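Local coordinates for myosin-17 (PDB 7KFL), which is a plant class XI myosin, a motor protein whose globular tail is a cargo-binding domain and probably recruits cargo for transport along actin, at residues A[253-256]-A[257-261]; A[265-268]-A[269-273]; A[319-322]-A[323-327]; A[328-331]-A[332-336]; A[354-357]-A[358-362]. All coordinates share one frame; numbering follows the deposited sequence.

Contact 1: A[253-256]-A[257-261]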
loop_
_atom_site.group_PDB
_atom_site.type_symbol
_atom_site.label_atom_id
_atom_site.label_comp_id
_atom_site.label_asym_id
_atom_site.label_seq_id
_atom_site.Cartn_x
_atom_site.Cartn_y
_atom_site.Cartn_z
ATOM N N GLN A 253 2.024 -8.386 -11.429
ATOM C CA GLN A 253 1.988 -9.875 -11.415
ATOM C C GLN A 253 1.209 -10.393 -12.632
ATOM O O GLN A 253 1.695 -11.342 -13.277
ATOM C CB GLN A 253 1.371 -10.375 -10.107
ATOM C CG GLN A 253 2.250 -10.124 -8.890
ATOM C CD GLN A 253 3.569 -10.846 -8.997
ATOM O OE1 GLN A 253 3.624 -12.033 -9.312
ATOM N NE2 GLN A 253 4.651 -10.131 -8.740
ATOM N N LEU A 254 0.056 -9.786 -12.933
ATOM C CA LEU A 254 -0.859 -10.226 -14.019
ATOM C C LEU A 254 -0.298 -9.818 -15.383
ATOM O O LEU A 254 -0.313 -10.664 -16.298
ATOM C CB LEU A 254 -2.249 -9.622 -13.798
ATOM C CG LEU A 254 -2.995 -10.118 -12.559
ATOM C CD1 LEU A 254 -4.338 -9.413 -12.425
ATOM C CD2 LEU A 254 -3.184 -11.628 -12.595
ATOM N N PHE A 255 0.165 -8.572 -15.526
ATOM C CA PHE A 255 0.687 -8.036 -16.809
ATOM C C PHE A 255 1.989 -8.750 -17.190
ATOM O O PHE A 255 2.194 -8.996 -18.389
ATOM C CB PHE A 255 0.909 -6.525 -16.749
ATOM C CG PHE A 255 1.393 -5.946 -18.053
ATOM C CD1 PHE A 255 0.505 -5.691 -19.086
ATOM C CD2 PHE A 255 2.739 -5.700 -18.265
ATOM C CE1 PHE A 255 0.953 -5.174 -20.291
ATOM C CE2 PHE A 255 3.184 -5.179 -19.469
ATOM C CZ PHE A 255 2.290 -4.920 -20.481
ATOM N N ASN A 256 2.847 -9.054 -16.213
ATOM C CA ASN A 256 4.153 -9.723 -16.455
ATOM C C ASN A 256 3.919 -11.151 -16.964
ATOM O O ASN A 256 4.730 -11.611 -17.786
ATOM C CB ASN A 256 5.053 -9.702 -15.217
ATOM C CG ASN A 256 5.689 -8.351 -14.964
ATOM O OD1 ASN A 256 5.621 -7.452 -15.800
ATOM N ND2 ASN A 256 6.316 -8.200 -13.811
ATOM N N SER A 257 2.851 -11.820 -16.516
ATOM C CA SER A 257 2.516 -13.220 -16.898
ATOM C C SER A 257 2.061 -13.271 -18.365
ATOM O O SER A 257 2.306 -14.306 -19.022
ATOM C CB SER A 257 1.492 -13.824 -15.963
ATOM O OG SER A 257 0.227 -13.199 -16.100
ATOM N N LEU A 258 1.445 -12.194 -18.869
ATOM C CA LEU A 258 1.068 -12.060 -20.306
ATOM C C LEU A 258 2.338 -12.024 -21.165
ATOM O O LEU A 258 2.316 -12.619 -22.260
ATOM C CB LEU A 258 0.236 -10.791 -20.525
ATOM C CG LEU A 258 -1.140 -10.752 -19.858
ATOM C CD1 LEU A 258 -1.980 -9.625 -20.440
ATOM C CD2 LEU A 258 -1.873 -12.078 -19.998
ATOM N N LEU A 259 3.390 -11.349 -20.688
ATOM C CA LEU A 259 4.658 -11.135 -21.438
ATOM C C LEU A 259 5.523 -12.402 -21.415
ATOM O O LEU A 259 6.223 -12.634 -22.417
ATOM C CB LEU A 259 5.428 -9.961 -20.827
ATOM C CG LEU A 259 4.723 -8.605 -20.826
ATOM C CD1 LEU A 259 5.630 -7.547 -20.217
ATOM C CD2 LEU A 259 4.297 -8.190 -22.226
ATOM N N LEU A 260 5.492 -13.172 -20.321
ATOM C CA LEU A 260 6.485 -14.247 -20.037
ATOM C C LEU A 260 5.871 -15.648 -20.169
ATOM O O LEU A 260 6.649 -16.593 -20.414
ATOM C CB LEU A 260 7.060 -14.031 -18.634
ATOM C CG LEU A 260 7.838 -12.731 -18.426
ATOM C CD1 LEU A 260 8.501 -12.718 -17.058
ATOM C CD2 LEU A 260 8.878 -12.526 -19.520
ATOM N N ARG A 261 4.553 -15.795 -19.993
ATOM C CA ARG A 261 3.848 -17.102 -20.103
ATOM C C ARG A 261 3.039 -17.135 -21.404
ATOM O O ARG A 261 2.095 -16.329 -21.534
ATOM C CB ARG A 261 2.938 -17.341 -18.897
ATOM C CG ARG A 261 3.646 -17.235 -17.556
ATOM C CD ARG A 261 2.928 -18.045 -16.496
ATOM N NE ARG A 261 3.660 -18.077 -15.241
ATOM C CZ ARG A 261 3.463 -18.958 -14.265
ATOM N NH1 ARG A 261 2.545 -19.906 -14.383
ATOM N NH2 ARG A 261 4.192 -18.889 -13.165
#
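Phe255 and Leu259, one helical turn apart near the C-terminal end of helix 236-260, make the tight apolar part of this contact. Leu259 CD1 comes obliquely against the ring, 3.5 Å from Phe255 CE2, and Leu259 CG settles over the backbone at the same distance from Phe255 O. The ring lies on this side because Phe255 CG is anti to the backbone N (chi1 -178°), which tips it along the helix toward its C-terminal end. Beyond the pair, His301 meets the Phe255 ring edge-to-face, while Ala305, Leu330 and Gln334 also pack on it. Ser257 gives the shortest hydrogen bond across the contact: OG folds back to Leu254 O at 2.6 Å, tilted 31° from that carbonyl plane. This is the familiar helical motif of a serine hydroxyl returned to a carbonyl of the preceding turn, within the DIL domain of the globular tail. Ser257 N and Leu258 N also bond to Leu254 O, but weakly, the latter at 3.5 Å. Without the hydroxyl, as with an alanine here, Leu254 O would probably be left with these weak amide bonds. The looser side carries the exposed Leu260, whose CG lies 3.4 Å from Asn256 O and which also touches Leu377 and Arg337. That oxygen receives weak bonds from the amides of both Leu259 and Leu260, while Asn256 OD1 turns outward to Leu378 N.

Contact 2: A[265-268]-A[269-273]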
loop_
_atom_site.group_PDB
_atom_site.type_symbol
_atom_site.label_atom_id
_atom_site.label_comp_id
_atom_site.label_asym_id
_atom_site.label_seq_id
_atom_site.Cartn_x
_atom_site.Cartn_y
_atom_site.Cartn_z
ATOM N N CYS A 265 -1.119 -15.748 -22.717
ATOM C CA CYS A 265 -1.254 -14.832 -23.879
ATOM C C CYS A 265 -2.233 -15.445 -24.890
ATOM O O CYS A 265 -1.833 -15.694 -26.038
ATOM C CB CYS A 265 0.111 -14.550 -24.495
ATOM S SG CYS A 265 0.236 -12.890 -25.210
ATOM N N SER A 266 -3.475 -15.687 -24.458
ATOM C CA SER A 266 -4.560 -16.305 -25.265
ATOM C C SER A 266 -5.846 -15.487 -25.121
ATOM O O SER A 266 -5.908 -14.623 -24.225
ATOM C CB SER A 266 -4.784 -17.744 -24.870
ATOM O OG SER A 266 -5.208 -17.842 -23.518
ATOM N N PHE A 267 -6.830 -15.755 -25.979
ATOM C CA PHE A 267 -8.169 -15.117 -25.939
ATOM C C PHE A 267 -8.893 -15.561 -24.665
ATOM O O PHE A 267 -9.402 -14.687 -23.933
ATOM C CB PHE A 267 -8.991 -15.470 -27.178
ATOM C CG PHE A 267 -10.233 -14.632 -27.324
ATOM C CD1 PHE A 267 -11.378 -14.924 -26.598
ATOM C CD2 PHE A 267 -10.247 -13.529 -28.164
ATOM C CE1 PHE A 267 -12.515 -14.140 -26.723
ATOM C CE2 PHE A 267 -11.385 -12.750 -28.289
ATOM C CZ PHE A 267 -12.516 -13.055 -27.566
ATOM N N SER A 268 -8.925 -16.875 -24.417
ATOM C CA SER A 268 -9.644 -17.519 -23.285
ATOM C C SER A 268 -9.114 -16.977 -21.951
ATOM O O SER A 268 -9.935 -16.764 -21.036
ATOM C CB SER A 268 -9.546 -19.025 -23.346
ATOM O OG SER A 268 -8.268 -19.475 -22.921
ATOM N N ASN A 269 -7.799 -16.755 -21.848
ATOM C CA ASN A 269 -7.157 -16.225 -20.615
ATOM C C ASN A 269 -7.444 -14.722 -20.492
ATOM O O ASN A 269 -7.493 -14.226 -19.349
ATOM C CB ASN A 269 -5.656 -16.513 -20.560
ATOM C CG ASN A 269 -5.114 -16.364 -19.153
ATOM O OD1 ASN A 269 -5.504 -17.106 -18.255
ATOM N ND2 ASN A 269 -4.246 -15.389 -18.941
ATOM N N GLY A 270 -7.616 -14.027 -21.620
ATOM C CA GLY A 270 -8.072 -12.624 -21.655
ATOM C C GLY A 270 -9.441 -12.484 -21.013
ATOM O O GLY A 270 -9.619 -11.564 -20.190
ATOM N N GLU A 271 -10.365 -13.386 -21.359
ATOM C CA GLU A 271 -11.756 -13.421 -20.829
ATOM C C GLU A 271 -11.720 -13.681 -19.320
ATOM O O GLU A 271 -12.429 -12.969 -18.581
ATOM C CB GLU A 271 -12.578 -14.522 -21.500
ATOM C CG GLU A 271 -12.782 -14.330 -22.991
ATOM C CD GLU A 271 -13.479 -15.499 -23.662
ATOM O OE1 GLU A 271 -13.033 -16.647 -23.457
ATOM O OE2 GLU A 271 -14.480 -15.263 -24.373
ATOM N N TYR A 272 -10.938 -14.676 -18.893
ATOM C CA TYR A 272 -10.826 -15.119 -17.480
ATOM C C TYR A 272 -10.332 -13.966 -16.600
ATOM O O TYR A 272 -10.897 -13.767 -15.510
ATOM C CB TYR A 272 -9.883 -16.314 -17.337
ATOM C CG TYR A 272 -9.499 -16.584 -15.907
ATOM C CD1 TYR A 272 -10.444 -17.012 -14.989
ATOM C CD2 TYR A 272 -8.209 -16.366 -15.454
ATOM C CE1 TYR A 272 -10.112 -17.248 -13.667
ATOM C CE2 TYR A 272 -7.860 -16.598 -14.134
ATOM C CZ TYR A 272 -8.813 -17.044 -13.238
ATOM O OH TYR A 272 -8.481 -17.264 -11.933
ATOM N N VAL A 273 -9.289 -13.256 -17.042
ATOM C CA VAL A 273 -8.678 -12.120 -16.288
ATOM C C VAL A 273 -9.667 -10.948 -16.274
ATOM O O VAL A 273 -9.797 -10.314 -15.209
ATOM C CB VAL A 273 -7.301 -11.716 -16.854
ATOM C CG1 VAL A 273 -6.861 -10.347 -16.357
ATOM C CG2 VAL A 273 -6.237 -12.753 -16.529
#
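Glu271, one turn into helix 267-287, reaches back to the edge of Phe267 at its start. Starting at its root, Glu271 CB rests 3.5 Å from Ser268 O; CG, the next atom, is equally close to Phe267 O and begins to meet the ring. CD then passes Phe267 CE1, and OE2 ends in the plane of the ring at its edge, 3.3 Å from the same CE1. Carboxylate and ring planes are turned 70° apart. The second oxygen, OE1, turns to the backbone, 3.5 Å from Ser268 CA, and forms a salt bridge with Lys346. CG anti to the carbonyl carbon (chi1 -64°) sends this extended chain back toward the helix start. There Ser266 is the N-cap: its OG accepts from Asn269 N at 3.3 Å, and its carbonyl receives Gly270 N. Glu271 N closes the next bond to Phe267 O at 3.0 Å. Replacing Glu271 by an alanine would probably deprive Lys346 of a carboxylate partner and uncover the CE1 edge of Phe267. Asn269, whose ND2 bonds to Cys264 O, ties this start to the preceding loop. The carboxylate, folded back toward the N-terminal end of the helix and paired with Lys346, would be expected to stay charged; the in-plane approach of OE2 to the ring edge, whose hydrogens are slightly positive, probably adds a little.

Contact 3: A[319-322]-A[323-327]; sequences LDEI and TRELC
Glu325 N and Leu326 N converge on Glu321 O, the first at 2.8 Å and the second weakly, as helix 319-326 widens into a pi-type turn that Cys327 N closes on Ile322 O at 2.8 Å. Thr323, where the widened turn begins, grips Leu319 O twice. Its amide and its hydroxyl reach that oxygen from opposite faces of the carbonyl plane, OG1 at 2.9 Å. The hydroxyl can do so because OG1 stands between the backbone N and the carbonyl carbon (chi1 55°), an arrangement that also carries the methyl CG2 toward Leu319 CD1, 4.0 Å away. On the outer surface Asp320 and Arg324 run side by side, with carboxylate and guanidinium planes only 6° apart. Their salt bridge, OD1 to NH1, is long at 3.3 Å and is joined from an oblique direction. Glu321 and Glu325 also lie alongside each other, but with like charges: Glu321 OE1 is 3.9 Å from Glu325 OE2, a proximity that would probably raise the proton affinity of one or both carboxylates, although Glu325 is exposed to solvent. The apolar side of the short helix turns inward. Leu319 packs against Val356, Asn359, Met360 and Met363 of helix 354-369, while Ile322, Thr323 and Cys327 bear on Leu335 of helix 332-341, so this charged outer surface backs onto a seam between two other helices.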
loop_
_atom_site.group_PDB
_atom_site.type_symbol
_atom_site.label_atom_id
_atom_site.label_comp_id
_atom_site.label_asym_id
_atom_site.label_seq_id
_atom_site.Cartn_x
_atom_site.Cartn_y
_atom_site.Cartn_z
ATOM N N LEU A 319 -2.004 -0.196 -36.614
ATOM C CA LEU A 319 -1.040 -0.028 -35.490
ATOM C C LEU A 319 -1.442 1.188 -34.647
ATOM O O LEU A 319 -1.279 1.126 -33.415
ATOM C CB LEU A 319 0.379 0.136 -36.047
ATOM C CG LEU A 319 1.477 0.368 -35.008
ATOM C CD1 LEU A 319 1.669 -0.858 -34.128
ATOM C CD2 LEU A 319 2.788 0.746 -35.679
ATOM N N ASP A 320 -1.948 2.244 -35.292
ATOM C CA ASP A 320 -2.313 3.535 -34.648
ATOM C C ASP A 320 -3.537 3.336 -33.745
ATOM O O ASP A 320 -3.550 3.926 -32.651
ATOM C CB ASP A 320 -2.537 4.623 -35.701
ATOM C CG ASP A 320 -1.262 5.028 -36.424
ATOM O OD1 ASP A 320 -0.277 5.358 -35.731
ATOM O OD2 ASP A 320 -1.263 5.007 -37.671
ATOM N N GLU A 321 -4.520 2.540 -34.180
ATOM C CA GLU A 321 -5.712 2.168 -33.369
ATOM C C GLU A 321 -5.251 1.487 -32.075
ATOM O O GLU A 321 -5.680 1.925 -30.990
ATOM C CB GLU A 321 -6.644 1.235 -34.146
ATOM C CG GLU A 321 -7.511 1.944 -35.171
ATOM C CD GLU A 321 -8.309 1.010 -36.066
ATOM O OE1 GLU A 321 -8.788 -0.028 -35.559
ATOM O OE2 GLU A 321 -8.441 1.315 -37.268
ATOM N N ILE A 322 -4.395 0.468 -32.199
ATOM C CA ILE A 322 -3.915 -0.388 -31.071
ATOM C C ILE A 322 -3.191 0.493 -30.043
ATOM O O ILE A 322 -3.490 0.353 -28.842
ATOM C CB ILE A 322 -3.015 -1.530 -31.592
ATOM C CG1 ILE A 322 -3.777 -2.480 -32.521
ATOM C CG2 ILE A 322 -2.367 -2.286 -30.440
ATOM C CD1 ILE A 322 -2.890 -3.244 -33.474
ATOM N N THR A 323 -2.290 1.370 -30.500
ATOM C CA THR A 323 -1.319 2.109 -29.646
ATOM C C THR A 323 -1.953 3.353 -29.006
ATOM O O THR A 323 -1.333 3.876 -28.062
ATOM C CB THR A 323 -0.065 2.523 -30.428
ATOM O OG1 THR A 323 -0.475 3.264 -31.578
ATOM C CG2 THR A 323 0.788 1.345 -30.846
ATOM N N ARG A 324 -3.110 3.825 -29.492
ATOM C CA ARG A 324 -3.680 5.141 -29.080
ATOM C C ARG A 324 -5.174 5.049 -28.722
ATOM O O ARG A 324 -5.636 5.949 -27.993
ATOM C CB ARG A 324 -3.413 6.182 -30.173
ATOM C CG ARG A 324 -2.010 6.773 -30.113
ATOM C CD ARG A 324 -1.429 7.129 -31.469
ATOM N NE ARG A 324 -0.023 7.503 -31.366
ATOM C CZ ARG A 324 0.766 7.804 -32.397
ATOM N NH1 ARG A 324 0.298 7.777 -33.635
ATOM N NH2 ARG A 324 2.029 8.133 -32.184
ATOM N N GLU A 325 -5.907 4.034 -29.195
ATOM C CA GLU A 325 -7.357 3.866 -28.889
ATOM C C GLU A 325 -7.554 2.699 -27.906
ATOM O O GLU A 325 -8.527 2.761 -27.129
ATOM C CB GLU A 325 -8.162 3.730 -30.190
ATOM C CG GLU A 325 -8.819 2.374 -30.414
ATOM C CD GLU A 325 -9.586 2.240 -31.723
ATOM O OE1 GLU A 325 -9.711 3.252 -32.449
ATOM O OE2 GLU A 325 -10.060 1.120 -32.018
ATOM N N LEU A 326 -6.667 1.694 -27.913
ATOM C CA LEU A 326 -6.826 0.439 -27.125
ATOM C C LEU A 326 -5.814 0.375 -25.973
ATOM O O LEU A 326 -6.257 0.153 -24.830
ATOM C CB LEU A 326 -6.673 -0.770 -28.054
ATOM C CG LEU A 326 -7.951 -1.224 -28.760
ATOM C CD1 LEU A 326 -7.633 -2.211 -29.873
ATOM C CD2 LEU A 326 -8.937 -1.837 -27.775
ATOM N N CYS A 327 -4.515 0.535 -26.256
ATOM C CA CYS A 327 -3.406 0.291 -25.291
ATOM C C CYS A 327 -2.442 1.477 -25.235
ATOM O O CYS A 327 -1.240 1.305 -25.425
ATOM C CB CYS A 327 -2.648 -0.979 -25.664
ATOM S SG CYS A 327 -3.720 -2.425 -25.869
#

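Contact 4: A[328-331]-A[332-336]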
loop_
_atom_site.group_PDB
_atom_site.type_symbol
_atom_site.label_atom_id
_atom_site.label_comp_id
_atom_site.label_asym_id
_atom_site.label_seq_id
_atom_site.Cartn_x
_atom_site.Cartn_y
_atom_site.Cartn_z
ATOM N N PRO A 328 -2.921 2.707 -24.928
ATOM C CA PRO A 328 -2.059 3.893 -24.914
ATOM C C PRO A 328 -0.946 3.900 -23.852
ATOM O O PRO A 328 -0.026 4.678 -24.003
ATOM C CB PRO A 328 -3.041 5.048 -24.651
ATOM C CG PRO A 328 -4.211 4.396 -23.950
ATOM C CD PRO A 328 -4.316 3.029 -24.589
ATOM N N VAL A 329 -1.048 3.054 -22.821
ATOM C CA VAL A 329 -0.070 2.972 -21.694
ATOM C C VAL A 329 1.015 1.935 -22.023
ATOM O O VAL A 329 2.128 2.066 -21.476
ATOM C CB VAL A 329 -0.780 2.664 -20.361
ATOM C CG1 VAL A 329 0.177 2.156 -19.290
ATOM C CG2 VAL A 329 -1.549 3.874 -19.853
ATOM N N LEU A 330 0.712 0.949 -22.874
ATOM C CA LEU A 330 1.657 -0.142 -23.241
ATOM C C LEU A 330 2.727 0.397 -24.195
ATOM O O LEU A 330 2.379 1.183 -25.096
ATOM C CB LEU A 330 0.897 -1.308 -23.883
ATOM C CG LEU A 330 0.433 -2.400 -22.922
ATOM C CD1 LEU A 330 -0.652 -1.882 -21.989
ATOM C CD2 LEU A 330 -0.059 -3.620 -23.685
ATOM N N SER A 331 3.980 -0.028 -23.998
ATOM C CA SER A 331 5.133 0.260 -24.889
ATOM C C SER A 331 5.052 -0.631 -26.135
ATOM O O SER A 331 4.321 -1.646 -26.098
ATOM C CB SER A 331 6.438 0.056 -24.168
ATOM O OG SER A 331 6.713 -1.326 -24.009
ATOM N N ILE A 332 5.792 -0.271 -27.187
ATOM C CA ILE A 332 5.877 -1.047 -28.460
ATOM C C ILE A 332 6.452 -2.435 -28.152
ATOM O O ILE A 332 5.917 -3.419 -28.694
ATOM C CB ILE A 332 6.709 -0.294 -29.520
ATOM C CG1 ILE A 332 6.031 1.005 -29.970
ATOM C CG2 ILE A 332 7.030 -1.200 -30.701
ATOM C CD1 ILE A 332 4.734 0.809 -30.735
ATOM N N GLN A 333 7.491 -2.510 -27.314
ATOM C CA GLN A 333 8.201 -3.779 -26.989
ATOM C C GLN A 333 7.236 -4.738 -26.275
ATOM O O GLN A 333 7.371 -5.963 -26.478
ATOM C CB GLN A 333 9.450 -3.530 -26.135
ATOM C CG GLN A 333 10.630 -4.417 -26.520
ATOM C CD GLN A 333 11.295 -5.093 -25.343
ATOM O OE1 GLN A 333 11.822 -4.442 -24.442
ATOM N NE2 GLN A 333 11.297 -6.417 -25.353
ATOM N N GLN A 334 6.305 -4.200 -25.478
ATOM C CA GLN A 334 5.266 -4.979 -24.750
ATOM C C GLN A 334 4.245 -5.526 -25.753
ATOM O O GLN A 334 4.007 -6.751 -25.739
ATOM C CB GLN A 334 4.571 -4.113 -23.696
ATOM C CG GLN A 334 5.429 -3.837 -22.468
ATOM C CD GLN A 334 4.891 -2.707 -21.624
ATOM O OE1 GLN A 334 3.975 -1.990 -22.022
ATOM N NE2 GLN A 334 5.468 -2.533 -20.445
ATOM N N LEU A 335 3.664 -4.647 -26.580
ATOM C CA LEU A 335 2.654 -4.999 -27.616
ATOM C C LEU A 335 3.205 -6.103 -28.522
ATOM O O LEU A 335 2.465 -7.069 -28.779
ATOM C CB LEU A 335 2.302 -3.755 -28.438
ATOM C CG LEU A 335 1.445 -2.711 -27.726
ATOM C CD1 LEU A 335 1.355 -1.438 -28.551
ATOM C CD2 LEU A 335 0.053 -3.251 -27.433
ATOM N N TYR A 336 4.447 -5.956 -28.988
ATOM C CA TYR A 336 5.118 -6.899 -29.922
ATOM C C TYR A 336 5.106 -8.309 -29.317
ATOM O O TYR A 336 4.657 -9.241 -30.006
ATOM C CB TYR A 336 6.540 -6.435 -30.248
ATOM C CG TYR A 336 7.325 -7.401 -31.099
ATOM C CD1 TYR A 336 7.157 -7.444 -32.474
ATOM C CD2 TYR A 336 8.226 -8.288 -30.529
ATOM C CE1 TYR A 336 7.868 -8.336 -33.261
ATOM C CE2 TYR A 336 8.944 -9.187 -31.301
ATOM C CZ TYR A 336 8.766 -9.211 -32.673
ATOM O OH TYR A 336 9.472 -10.094 -33.439
#
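Two torsions of Gln334, CG anti to the carbonyl carbon (chi1 -74°) and an extended chi2 of 165°, send its amide back to the start of helix 332-341, where OE1 accepts from Ser331 N at 2.8 Å. The donor stands well above the plane of that amide, 47° out of it, although the N-H itself points fairly straight at the oxygen. In return, Ser331 OG accepts from Gln334 N at 3.3 Å, and the same hydroxyl oxygen bonds to Ser375 O. On its way back the glutamine chain brushes the serine: Gln334 CG is 3.2 Å from Ser331 OG. OE1 also comes close to Leu330 CA, while NE2 is held by Phe376 O, fixing the rotation of the amide. Ser331 O takes the first i+4 bond of the helix, from Leu335 N at 3.1 Å. Beneath these polar links, Leu330 CD2 meets Leu335 CD2 at 3.8 Å, the two side chains crossing at a slant as the loop folds against the new helix. Reciprocal bonds between Ser331 and Gln334 make a capping box, the standard N-terminal closure of a helix, here at the junction between loop 328-331 and helix 332-341 of the DIL domain.

Contact 5: A[354-357]-A[358-362]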
loop_
_atom_site.group_PDB
_atom_site.type_symbol
_atom_site.label_atom_id
_atom_site.label_comp_id
_atom_site.label_asym_id
_atom_site.label_seq_id
_atom_site.Cartn_x
_atom_site.Cartn_y
_atom_site.Cartn_z
ATOM N N SER A 354 0.553 -8.953 -40.251
ATOM C CA SER A 354 2.020 -9.037 -40.486
ATOM C C SER A 354 2.587 -7.639 -40.763
ATOM O O SER A 354 3.736 -7.376 -40.351
ATOM C CB SER A 354 2.325 -9.991 -41.613
ATOM O OG SER A 354 3.713 -9.996 -41.910
ATOM N N ASP A 355 1.807 -6.785 -41.439
ATOM C CA ASP A 355 2.156 -5.371 -41.747
ATOM C C ASP A 355 2.271 -4.577 -40.441
ATOM O O ASP A 355 3.172 -3.722 -40.357
ATOM C CB ASP A 355 1.135 -4.735 -42.696
ATOM C CG ASP A 355 1.316 -5.137 -44.151
ATOM O OD1 ASP A 355 2.315 -4.699 -44.758
ATOM O OD2 ASP A 355 0.462 -5.888 -44.664
ATOM N N VAL A 356 1.389 -4.845 -39.469
ATOM C CA VAL A 356 1.389 -4.194 -38.124
ATOM C C VAL A 356 2.610 -4.686 -37.334
ATOM O O VAL A 356 3.274 -3.838 -36.708
ATOM C CB VAL A 356 0.071 -4.445 -37.361
ATOM C CG1 VAL A 356 0.145 -3.979 -35.914
ATOM C CG2 VAL A 356 -1.117 -3.797 -38.058
ATOM N N ILE A 357 2.895 -5.995 -37.365
ATOM C CA ILE A 357 4.063 -6.624 -36.672
ATOM C C ILE A 357 5.364 -6.111 -37.305
ATOM O O ILE A 357 6.361 -5.977 -36.567
ATOM C CB ILE A 357 3.970 -8.166 -36.697
ATOM C CG1 ILE A 357 2.818 -8.665 -35.820
ATOM C CG2 ILE A 357 5.294 -8.806 -36.296
ATOM C CD1 ILE A 357 2.531 -10.147 -35.940
ATOM N N ALA A 358 5.358 -5.841 -38.615
ATOM C CA ALA A 358 6.502 -5.270 -39.367
ATOM C C ALA A 358 6.812 -3.861 -38.848
ATOM O O ALA A 358 8.001 -3.569 -38.623
ATOM C CB ALA A 358 6.204 -5.260 -40.847
ATOM N N ASN A 359 5.777 -3.035 -38.656
ATOM C CA ASN A 359 5.883 -1.617 -38.209
ATOM C C ASN A 359 6.303 -1.552 -36.734
ATOM O O ASN A 359 6.866 -0.514 -36.335
ATOM C CB ASN A 359 4.573 -0.852 -38.415
ATOM C CG ASN A 359 4.190 -0.691 -39.871
ATOM O OD1 ASN A 359 5.016 -0.872 -40.763
ATOM N ND2 ASN A 359 2.937 -0.346 -40.121
ATOM N N MET A 360 6.020 -2.600 -35.953
ATOM C CA MET A 360 6.437 -2.718 -34.528
ATOM C C MET A 360 7.945 -2.996 -34.456
ATOM O O MET A 360 8.615 -2.382 -33.602
ATOM C CB MET A 360 5.687 -3.845 -33.810
ATOM C CG MET A 360 4.278 -3.472 -33.393
ATOM S SD MET A 360 3.466 -4.806 -32.478
ATOM C CE MET A 360 1.813 -4.133 -32.308
ATOM N N ARG A 361 8.448 -3.889 -35.315
ATOM C CA ARG A 361 9.851 -4.387 -35.296
ATOM C C ARG A 361 10.816 -3.246 -35.650
ATOM O O ARG A 361 11.902 -3.193 -35.038
ATOM C CB ARG A 361 10.003 -5.578 -36.250
ATOM C CG ARG A 361 11.335 -6.310 -36.152
ATOM C CD ARG A 361 11.659 -6.786 -34.747
ATOM N NE ARG A 361 12.289 -8.103 -34.725
ATOM C CZ ARG A 361 13.600 -8.345 -34.644
ATOM N NH1 ARG A 361 14.476 -7.354 -34.576
ATOM N NH2 ARG A 361 14.031 -9.596 -34.631
ATOM N N VAL A 362 10.435 -2.377 -36.595
ATOM C CA VAL A 362 11.249 -1.202 -37.044
ATOM C C VAL A 362 11.330 -0.177 -35.904
ATOM O O VAL A 362 12.432 0.361 -35.682
ATOM C CB VAL A 362 10.715 -0.567 -38.347
ATOM C CG1 VAL A 362 9.229 -0.243 -38.289
ATOM C CG2 VAL A 362 11.504 0.676 -38.736
#
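Val356 and Met360 supply the apolar contact, the methyl CE of the methionine lying 4.0 Å from Val356 CG1. The two side chains run side by side in the same direction. Met360 is extended from CG to CE (chi3 -174°), and this straight chain carries its methyl back alongside the valine one turn earlier. Closer to the backbone, Met360 CG rests 3.5 Å from Val356 O. The hydrogen bonds belong to the main chain and run from residue i+4 to residue i, as in a regular alpha-helix: Ala358 N to Ser354 O at 2.8 Å, then Asn359, Met360 and Arg361 in succession to Asp355, Val356 and Ile357. The arrangement is thus an amphipathic start of helix 354-369, with one side laid against the DIL-domain helices. There Val356 touches Leu319 and Ile322 of helix 319-326, and Met360 reaches Leu335 and Ser339 of helix 332-341. Ile357, partly exposed, lies against Tyr336 of that second helix. On the more exposed side, side chains lie close over carbonyls. Ala358 CB fits over two of them, 3.3 Å from Ser354 O and 3.4 Å from Asp355 O. The amide of Asn359, which also borders Leu319, folds over Asp355 O, its CG 3.2 Å away, with ND2 poorly angled for a hydrogen bond and OD1 a second acceptor. Arg361 bends away from the turn, and its side chain touches Tyr336.

How the contacts relate
Contacts 1 and 2 are mainly buried and join consecutive helices: Cys265 SG and Asn269 of contact 2 pack on Leu258. Contacts 3 and 5 have more exposed residues, their centres about 14 Å apart, and share an apolar seam through Leu319 and Val356. Contact 4 links the two groups, packing Gln334 on Phe255 of contact 1, Leu335 on Ile322 and Thr323 of contact 3, and Ile332 on Met360 of contact 5. Chemistry follows position: contacts 2 and 4 begin helices with serine caps, contacts 1 and 3 lie at helix ends with weakly bonded or widened turns, and contact 5 has regular backbone bonding.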